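Local structure of putative adenosine kinase (Schistosoma mansoni, 3VAS) at residues Gly25-Ile37 against Ala80-Gln92. The protein probably catalyses the phosphorylation of adenosine to AMP as a ribokinase-family (pfkB) adenosine kinase, and binds adenosine in a buried pocket. Sequence-based numbering, arbitrary orientation.
Sequences GYVFGMGNPLLDI and AGGATLNTVKMIQ. With ADN (adenosine), chain C.
In the adenosine pocket, two backbone segments meet on the nucleoside: Gly81 N donates to Leu34 O (2.6 Å), joining the two backbones, and both sides then reach the ligand. Asp36 takes the ribose: adenosine O2' donates to Asp36 OD1, at a modelled 2.4 Å that is doubtfully short, and O3' donates to OD2, so the carboxylate spans both hydroxyls. With CG anti to the carbonyl carbon (chi1 -72°), the carboxylate is carried to the ribose edge bearing them. Gly82 N, at the N-cap position, donates to the same O2', and Ala83 N donates almost straight to N3 of adenine (169°). Asn32 ND2 donates to adenine N1 at 3.0 Å, nearly straight, while its OD1 is hydrogen-bonded to Thr191; Leu34 CD1 packs on adenine C4. Gly81-Gly82, just before the helix, is consistent with the di-glycine motif of the pfkB (ribokinase) family. Residues 83-92 of the helix run nearly antiparallel to strand 27-31 (160°). Gly29 and Gly31 let that helix lie close: Val88 CG2 sits 3.9 Å from Gly29 CA, and Thr84 turns its methyl CG2 to Met30 O, while OG1 is hydrogen-bonded to Ala185 N. One water links Leu85 N to Asn32 O, the latter weakly; another donates to both Asp36 OD2 and Ala80 O.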
ATOM      1  N   GLY A  25     -16.299 -10.969  -1.582  1.00 31.35           N
ATOM      2  CA  GLY A  25     -16.170  -9.533  -1.740  1.00 30.10           C
ATOM      3  C   GLY A  25     -16.257  -8.775  -0.426  1.00 30.21           C
ATOM      4  O   GLY A  25     -16.663  -7.617  -0.395  1.00 30.01           O
ATOM      5  N   TYR A  26     -15.876  -9.434   0.662  1.00 30.80           N
ATOM      6  CA  TYR A  26     -15.862  -8.817   1.984  1.00 31.20           C
ATOM      7  C   TYR A  26     -14.856  -7.662   2.041  1.00 30.95           C
ATOM      8  O   TYR A  26     -15.082  -6.664   2.726  1.00 31.35           O
ATOM      9  CB  TYR A  26     -15.503  -9.868   3.032  1.00 32.29           C
ATOM     10  CG  TYR A  26     -15.805  -9.467   4.452  1.00 38.02           C
ATOM     11  CD1 TYR A  26     -17.070  -9.660   4.992  1.00 38.75           C
ATOM     12  CD2 TYR A  26     -14.821  -8.911   5.263  1.00 33.04           C
ATOM     13  CE1 TYR A  26     -17.351  -9.302   6.295  1.00 40.55           C
ATOM     14  CE2 TYR A  26     -15.094  -8.552   6.568  1.00 34.43           C
ATOM     15  CZ  TYR A  26     -16.359  -8.747   7.077  1.00 36.21           C
ATOM     16  OH  TYR A  26     -16.634  -8.390   8.376  1.00 42.11           O
ATOM     17  N   VAL A  27     -13.751  -7.817   1.310  1.00 28.31           N
ATOM     18  CA  VAL A  27     -12.665  -6.843   1.284  1.00 26.93           C
ATOM     19  C   VAL A  27     -12.533  -6.224  -0.103  1.00 27.72           C
ATOM     20  O   VAL A  27     -12.436  -6.937  -1.101  1.00 25.45           O
ATOM     21  CB  VAL A  27     -11.311  -7.498   1.647  1.00 26.98           C
ATOM     22  CG1 VAL A  27     -10.175  -6.494   1.512  1.00 25.26           C
ATOM     23  CG2 VAL A  27     -11.356  -8.083   3.054  1.00 28.02           C
ATOM     24  N   PHE A  28     -12.527  -4.896  -0.160  1.00 27.06           N
ATOM     25  CA  PHE A  28     -12.412  -4.177  -1.426  1.00 26.49           C
ATOM     26  C   PHE A  28     -11.197  -3.260  -1.422  1.00 24.14           C
ATOM     27  O   PHE A  28     -10.970  -2.524  -0.464  1.00 24.45           O
ATOM     28  CB  PHE A  28     -13.676  -3.349  -1.693  1.00 24.99           C
ATOM     29  CG  PHE A  28     -13.612  -2.522  -2.957  1.00 27.03           C
ATOM     30  CD1 PHE A  28     -14.133  -3.009  -4.145  1.00 27.21           C
ATOM     31  CD2 PHE A  28     -13.039  -1.255  -2.951  1.00 23.70           C
ATOM     32  CE1 PHE A  28     -14.074  -2.257  -5.306  1.00 27.65           C
ATOM     33  CE2 PHE A  28     -12.975  -0.501  -4.106  1.00 24.53           C
ATOM     34  CZ  PHE A  28     -13.496  -1.000  -5.285  1.00 27.55           C
ATOM     35  N   GLY A  29     -10.428  -3.297  -2.504  1.00 22.02           N
ATOM     36  CA  GLY A  29      -9.359  -2.337  -2.701  1.00 21.74           C
ATOM     37  C   GLY A  29      -9.485  -1.634  -4.041  1.00 21.15           C
ATOM     38  O   GLY A  29      -9.998  -2.207  -5.004  1.00 20.83           O
ATOM     39  N   MET A  30      -9.047  -0.382  -4.102  1.00 23.86           N
ATOM     40  CA  MET A  30      -8.841   0.292  -5.384  1.00 24.02           C
ATOM     41  C   MET A  30      -7.462   0.930  -5.364  1.00 22.21           C
ATOM     42  O   MET A  30      -7.028   1.421  -4.327  1.00 22.38           O
ATOM     43  CB  MET A  30      -9.929   1.335  -5.679  1.00 26.96           C
ATOM     44  CG  MET A  30      -9.982   2.521  -4.716  1.00 31.40           C
ATOM     45  SD  MET A  30     -10.979   3.910  -5.332  1.00 46.96           S
ATOM     46  CE  MET A  30      -9.809   4.777  -6.350  1.00 31.29           C
ATOM     47  N   GLY A  31      -6.759   0.907  -6.492  1.00 23.35           N
ATOM     48  CA  GLY A  31      -5.418   1.469  -6.519  1.00 24.21           C
ATOM     49  C   GLY A  31      -4.752   1.586  -7.876  1.00 25.50           C
ATOM     50  O   GLY A  31      -5.409   1.595  -8.922  1.00 24.17           O
ATOM     51  N   ASN A  32      -3.426   1.688  -7.846  1.00 20.31           N
ATOM     52  CA  ASN A  32      -2.634   1.794  -9.061  1.00 18.80           C
ATOM     53  C   ASN A  32      -1.943   0.464  -9.369  1.00 18.56           C
ATOM     54  O   ASN A  32      -0.978   0.089  -8.705  1.00 18.63           O
ATOM     55  CB  ASN A  32      -1.596   2.913  -8.914  1.00 17.45           C
ATOM     56  CG  ASN A  32      -2.191   4.190  -8.334  1.00 19.22           C
ATOM     57  OD1 ASN A  32      -3.348   4.523  -8.597  1.00 20.48           O
ATOM     58  ND2 ASN A  32      -1.404   4.907  -7.538  1.00 16.73           N
ATOM     59  N   PRO A  33      -2.448  -0.271 -10.367  1.00 19.99           N
ATOM     60  CA  PRO A  33      -1.780  -1.538 -10.683  1.00 19.11           C
ATOM     61  C   PRO A  33      -0.562  -1.267 -11.546  1.00 20.06           C
ATOM     62  O   PRO A  33      -0.683  -0.676 -12.624  1.00 20.08           O
ATOM     63  CB  PRO A  33      -2.852  -2.325 -11.442  1.00 17.47           C
ATOM     64  CG  PRO A  33      -3.746  -1.292 -12.028  1.00 18.84           C
ATOM     65  CD  PRO A  33      -3.664  -0.054 -11.171  1.00 19.57           C
ATOM     66  N   LEU A  34       0.607  -1.668 -11.062  1.00 19.46           N
ATOM     67  CA  LEU A  34       1.859  -1.299 -11.711  1.00 20.80           C
ATOM     68  C   LEU A  34       2.761  -2.505 -11.921  1.00 22.88           C
ATOM     69  O   LEU A  34       2.704  -3.482 -11.173  1.00 21.56           O
ATOM     70  CB  LEU A  34       2.600  -0.254 -10.870  1.00 21.73           C
ATOM     71  CG  LEU A  34       1.850   1.022 -10.479  1.00 21.36           C
ATOM     72  CD1 LEU A  34       2.615   1.782  -9.397  1.00 20.40           C
ATOM     73  CD2 LEU A  34       1.617   1.910 -11.701  1.00 18.19           C
ATOM     74  N   LEU A  35       3.601  -2.433 -12.945  1.00 23.39           N
ATOM     75  CA  LEU A  35       4.612  -3.458 -13.143  1.00 21.34           C
ATOM     76  C   LEU A  35       5.910  -3.013 -12.478  1.00 21.84           C
ATOM     77  O   LEU A  35       6.426  -1.933 -12.772  1.00 23.24           O
ATOM     78  CB  LEU A  35       4.838  -3.708 -14.633  1.00 19.66           C
ATOM     79  CG  LEU A  35       5.839  -4.818 -14.959  1.00 23.33           C
ATOM     80  CD1 LEU A  35       5.223  -6.184 -14.697  1.00 25.28           C
ATOM     81  CD2 LEU A  35       6.327  -4.706 -16.390  1.00 22.77           C
ATOM     82  N   ASP A  36       6.426  -3.833 -11.569  1.00 22.16           N
ATOM     83  CA  ASP A  36       7.737  -3.579 -10.976  1.00 22.23           C
ATOM     84  C   ASP A  36       8.850  -4.079 -11.890  1.00 23.76           C
ATOM     85  O   ASP A  36       8.813  -5.208 -12.381  1.00 21.18           O
ATOM     86  CB  ASP A  36       7.862  -4.234  -9.597  1.00 21.84           C
ATOM     87  CG  ASP A  36       7.037  -3.523  -8.531  1.00 26.65           C
ATOM     88  OD1 ASP A  36       6.488  -2.435  -8.825  1.00 26.85           O
ATOM     89  OD2 ASP A  36       6.950  -4.047  -7.395  1.00 27.63           O
ATOM     90  N   ILE A  37       9.839  -3.225 -12.125  1.00 23.58           N
ATOM     91  CA  ILE A  37      11.007  -3.621 -12.892  1.00 24.12           C
ATOM     92  C   ILE A  37      12.232  -3.551 -11.984  1.00 26.34           C
ATOM     93  O   ILE A  37      12.789  -2.481 -11.754  1.00 28.29           O
ATOM     94  CB  ILE A  37      11.189  -2.738 -14.131  1.00 24.49           C
ATOM     95  CG1 ILE A  37       9.876  -2.664 -14.916  1.00 23.78           C
ATOM     96  CG2 ILE A  37      12.332  -3.258 -15.001  1.00 22.38           C
ATOM     97  CD1 ILE A  37       9.978  -1.867 -16.204  1.00 28.45           C
ATOM     98  N   ALA A  80       4.450  -8.208 -10.960  1.00 21.37           N
ATOM     99  CA  ALA A  80       3.307  -7.352 -10.666  1.00 21.44           C
ATOM    100  C   ALA A  80       3.499  -6.588  -9.361  1.00 20.20           C
ATOM    101  O   ALA A  80       3.931  -7.153  -8.355  1.00 23.05           O
ATOM    102  CB  ALA A  80       2.026  -8.173 -10.617  1.00 20.31           C
ATOM    103  N   GLY A  81       3.180  -5.298  -9.390  1.00 18.49           N
ATOM    104  CA  GLY A  81       3.327  -4.441  -8.225  1.00 17.74           C
ATOM    105  C   GLY A  81       2.093  -3.597  -7.964  1.00 23.60           C
ATOM    106  O   GLY A  81       0.980  -3.971  -8.340  1.00 23.10           O
ATOM    107  N   GLY A  82       2.289  -2.448  -7.324  1.00 25.68           N
ATOM    108  CA  GLY A  82       1.177  -1.616  -6.893  1.00 13.73           C
ATOM    109  C   GLY A  82       0.861  -1.867  -5.426  1.00 14.97           C
ATOM    110  O   GLY A  82       0.499  -2.985  -5.042  1.00 20.33           O
ATOM    111  N   ALA A  83       0.995  -0.824  -4.610  1.00 19.66           N
ATOM    112  CA  ALA A  83       0.906  -0.958  -3.161  1.00 19.77           C
ATOM    113  C   ALA A  83      -0.421  -1.549  -2.682  1.00 16.79           C
ATOM    114  O   ALA A  83      -0.432  -2.502  -1.905  1.00 18.70           O
ATOM    115  CB  ALA A  83       1.173   0.383  -2.482  1.00 12.91           C
ATOM    116  N   THR A  84      -1.530  -0.985  -3.148  1.00 15.67           N
ATOM    117  CA  THR A  84      -2.847  -1.451  -2.736  1.00 17.25           C
ATOM    118  C   THR A  84      -3.085  -2.875  -3.222  1.00 19.59           C
ATOM    119  O   THR A  84      -3.599  -3.714  -2.483  1.00 20.09           O
ATOM    120  CB  THR A  84      -3.975  -0.541  -3.267  1.00 18.83           C
ATOM    121  OG1 THR A  84      -3.783   0.801  -2.799  1.00 17.82           O
ATOM    122  CG2 THR A  84      -5.344  -1.050  -2.805  1.00 15.83           C
ATOM    123  N   LEU A  85      -2.695  -3.140  -4.465  1.00 18.66           N
ATOM    124  CA  LEU A  85      -2.880  -4.455  -5.055  1.00 17.75           C
ATOM    125  C   LEU A  85      -2.067  -5.521  -4.312  1.00 17.48           C
ATOM    126  O   LEU A  85      -2.573  -6.613  -4.057  1.00 17.16           O
ATOM    127  CB  LEU A  85      -2.557  -4.441  -6.558  1.00 15.82           C
ATOM    128  CG  LEU A  85      -2.653  -5.794  -7.273  1.00 17.50           C
ATOM    129  CD1 LEU A  85      -4.028  -6.441  -7.062  1.00 16.25           C
ATOM    130  CD2 LEU A  85      -2.338  -5.667  -8.768  1.00 15.26           C
ATOM    131  N   ASN A  86      -0.822  -5.195  -3.959  1.00 16.30           N
ATOM    132  CA  ASN A  86       0.015  -6.093  -3.164  1.00 17.64           C
ATOM    133  C   ASN A  86      -0.697  -6.526  -1.877  1.00 21.39           C
ATOM    134  O   ASN A  86      -0.787  -7.717  -1.569  1.00 20.49           O
ATOM    135  CB  ASN A  86       1.350  -5.432  -2.791  1.00 16.58           C
ATOM    136  CG  ASN A  86       2.322  -5.327  -3.961  1.00 19.86           C
ATOM    137  OD1 ASN A  86       2.138  -5.945  -5.012  1.00 22.23           O
ATOM    138  ND2 ASN A  86       3.387  -4.552  -3.763  1.00 15.83           N
ATOM    139  N   THR A  87      -1.214  -5.545  -1.145  1.00 19.89           N
ATOM    140  CA  THR A  87      -1.880  -5.785   0.129  1.00 19.74           C
ATOM    141  C   THR A  87      -3.154  -6.610  -0.026  1.00 21.06           C
ATOM    142  O   THR A  87      -3.353  -7.604   0.674  1.00 22.93           O
ATOM    143  CB  THR A  87      -2.205  -4.448   0.833  1.00 14.75           C
ATOM    144  OG1 THR A  87      -0.982  -3.808   1.215  1.00 17.05           O
ATOM    145  CG2 THR A  87      -3.055  -4.672   2.074  1.00 15.40           C
ATOM    146  N   VAL A  88      -4.011  -6.205  -0.955  1.00 20.56           N
ATOM    147  CA  VAL A  88      -5.296  -6.868  -1.138  1.00 20.31           C
ATOM    148  C   VAL A  88      -5.157  -8.305  -1.640  1.00 20.44           C
ATOM    149  O   VAL A  88      -5.860  -9.200  -1.178  1.00 22.86           O
ATOM    150  CB  VAL A  88      -6.209  -6.046  -2.064  1.00 23.08           C
ATOM    151  CG1 VAL A  88      -7.436  -6.855  -2.482  1.00 23.06           C
ATOM    152  CG2 VAL A  88      -6.610  -4.759  -1.369  1.00 22.29           C
ATOM    153  N   LYS A  89      -4.237  -8.541  -2.567  1.00 22.50           N
ATOM    154  CA  LYS A  89      -4.079  -9.894  -3.079  1.00 22.42           C
ATOM    155  C   LYS A  89      -3.424 -10.815  -2.050  1.00 21.90           C
ATOM    156  O   LYS A  89      -3.668 -12.020  -2.048  1.00 23.84           O
ATOM    157  CB  LYS A  89      -3.344  -9.916  -4.425  1.00 23.71           C
ATOM    158  CG  LYS A  89      -1.855  -9.630  -4.378  1.00 23.90           C
ATOM    159  CD  LYS A  89      -1.302  -9.538  -5.805  1.00 25.27           C
ATOM    160  CE  LYS A  89       0.219  -9.545  -5.822  1.00 26.23           C
ATOM    161  NZ  LYS A  89       0.758  -9.475  -7.210  1.00 26.54           N
ATOM    162  N   MET A  90      -2.612 -10.257  -1.158  1.00 22.06           N
ATOM    163  CA  MET A  90      -2.045 -11.081  -0.094  1.00 20.39           C
ATOM    164  C   MET A  90      -3.089 -11.384   0.983  1.00 21.49           C
ATOM    165  O   MET A  90      -3.090 -12.475   1.551  1.00 23.92           O
ATOM    166  CB  MET A  90      -0.787 -10.467   0.523  1.00 20.02           C
ATOM    167  CG  MET A  90      -0.106 -11.401   1.526  1.00 21.89           C
ATOM    168  SD  MET A  90       1.501 -10.810   2.096  1.00 22.67           S
ATOM    169  CE  MET A  90       2.112 -12.241   2.990  1.00 19.54           C
ATOM    170  N   ILE A  91      -3.978 -10.431   1.259  1.00 22.20           N
ATOM    171  CA  ILE A  91      -5.107 -10.706   2.150  1.00 23.41           C
ATOM    172  C   ILE A  91      -5.884 -11.900   1.598  1.00 26.68           C
ATOM    173  O   ILE A  91      -6.249 -12.818   2.331  1.00 24.94           O
ATOM    174  CB  ILE A  91      -6.065  -9.509   2.263  1.00 19.82           C
ATOM    175  CG1 ILE A  91      -5.380  -8.326   2.948  1.00 19.10           C
ATOM    176  CG2 ILE A  91      -7.328  -9.898   3.034  1.00 20.46           C
ATOM    177  CD1 ILE A  91      -6.257  -7.095   3.051  1.00 17.83           C
ATOM    178  N   GLN A  92      -6.110 -11.881   0.288  1.00 26.98           N
ATOM    179  CA  GLN A  92      -6.795 -12.962  -0.407  1.00 23.76           C
ATOM    180  C   GLN A  92      -6.024 -14.282  -0.303  1.00 25.10           C
ATOM    181  O   GLN A  92      -6.608 -15.338  -0.059  1.00 27.83           O
ATOM    182  CB  GLN A  92      -7.013 -12.572  -1.877  1.00 20.86           C
ATOM    183  CG  GLN A  92      -7.567 -13.693  -2.754  1.00 25.02           C
ATOM    184  CD  GLN A  92      -8.987 -14.079  -2.384  1.00 29.51           C
ATOM    185  OE1 GLN A  92      -9.877 -13.227  -2.324  1.00 31.18           O
ATOM    186  NE2 GLN A  92      -9.205 -15.368  -2.131  1.00 30.44           N
TER
HETATM  187  O5' ADN C 401       5.663  -1.025  -1.402  1.00 27.17           O
HETATM  188  C5' ADN C 401       6.376  -1.378  -2.586  1.00 25.47           C
HETATM  189  C4' ADN C 401       5.486  -1.310  -3.803  1.00 23.30           C
HETATM  190  O4' ADN C 401       5.047   0.042  -4.007  1.00 17.99           O
HETATM  191  C3' ADN C 401       6.116  -1.744  -5.132  1.00 22.74           C
HETATM  192  O3' ADN C 401       5.580  -3.009  -5.524  1.00 20.24           O
HETATM  193  C2' ADN C 401       5.662  -0.663  -6.139  1.00 23.49           C
HETATM  194  O2' ADN C 401       5.086  -1.168  -7.324  1.00 25.17           O
HETATM  195  C1' ADN C 401       4.646   0.155  -5.339  1.00 21.13           C
HETATM  196  N9  ADN C 401       4.576   1.569  -5.711  1.00 17.71           N
HETATM  197  C8  ADN C 401       5.590   2.385  -5.924  1.00 18.02           C
HETATM  198  N7  ADN C 401       5.031   3.693  -6.305  1.00 19.53           N
HETATM  199  C5  ADN C 401       3.608   3.582  -6.306  1.00 15.85           C
HETATM  200  C6  ADN C 401       2.600   4.499  -6.590  1.00 14.75           C
HETATM  201  N6  ADN C 401       2.940   5.845  -6.967  1.00 15.22           N
HETATM  202  N1  ADN C 401       1.270   4.106  -6.515  1.00 15.86           N
HETATM  203  C2  ADN C 401       0.941   2.823  -6.155  1.00 16.76           C
HETATM  204  N3  ADN C 401       1.933   1.921  -5.872  1.00 17.32           N
HETATM  205  C4  ADN C 401       3.288   2.328  -5.958  1.00 16.30           C
HETATM  206  O   HOH W   1      -2.262  -1.124  -6.433  1.00 19.18           O
HETATM  207  O   HOH W   2       6.512  -6.664  -6.925  1.00 22.21           O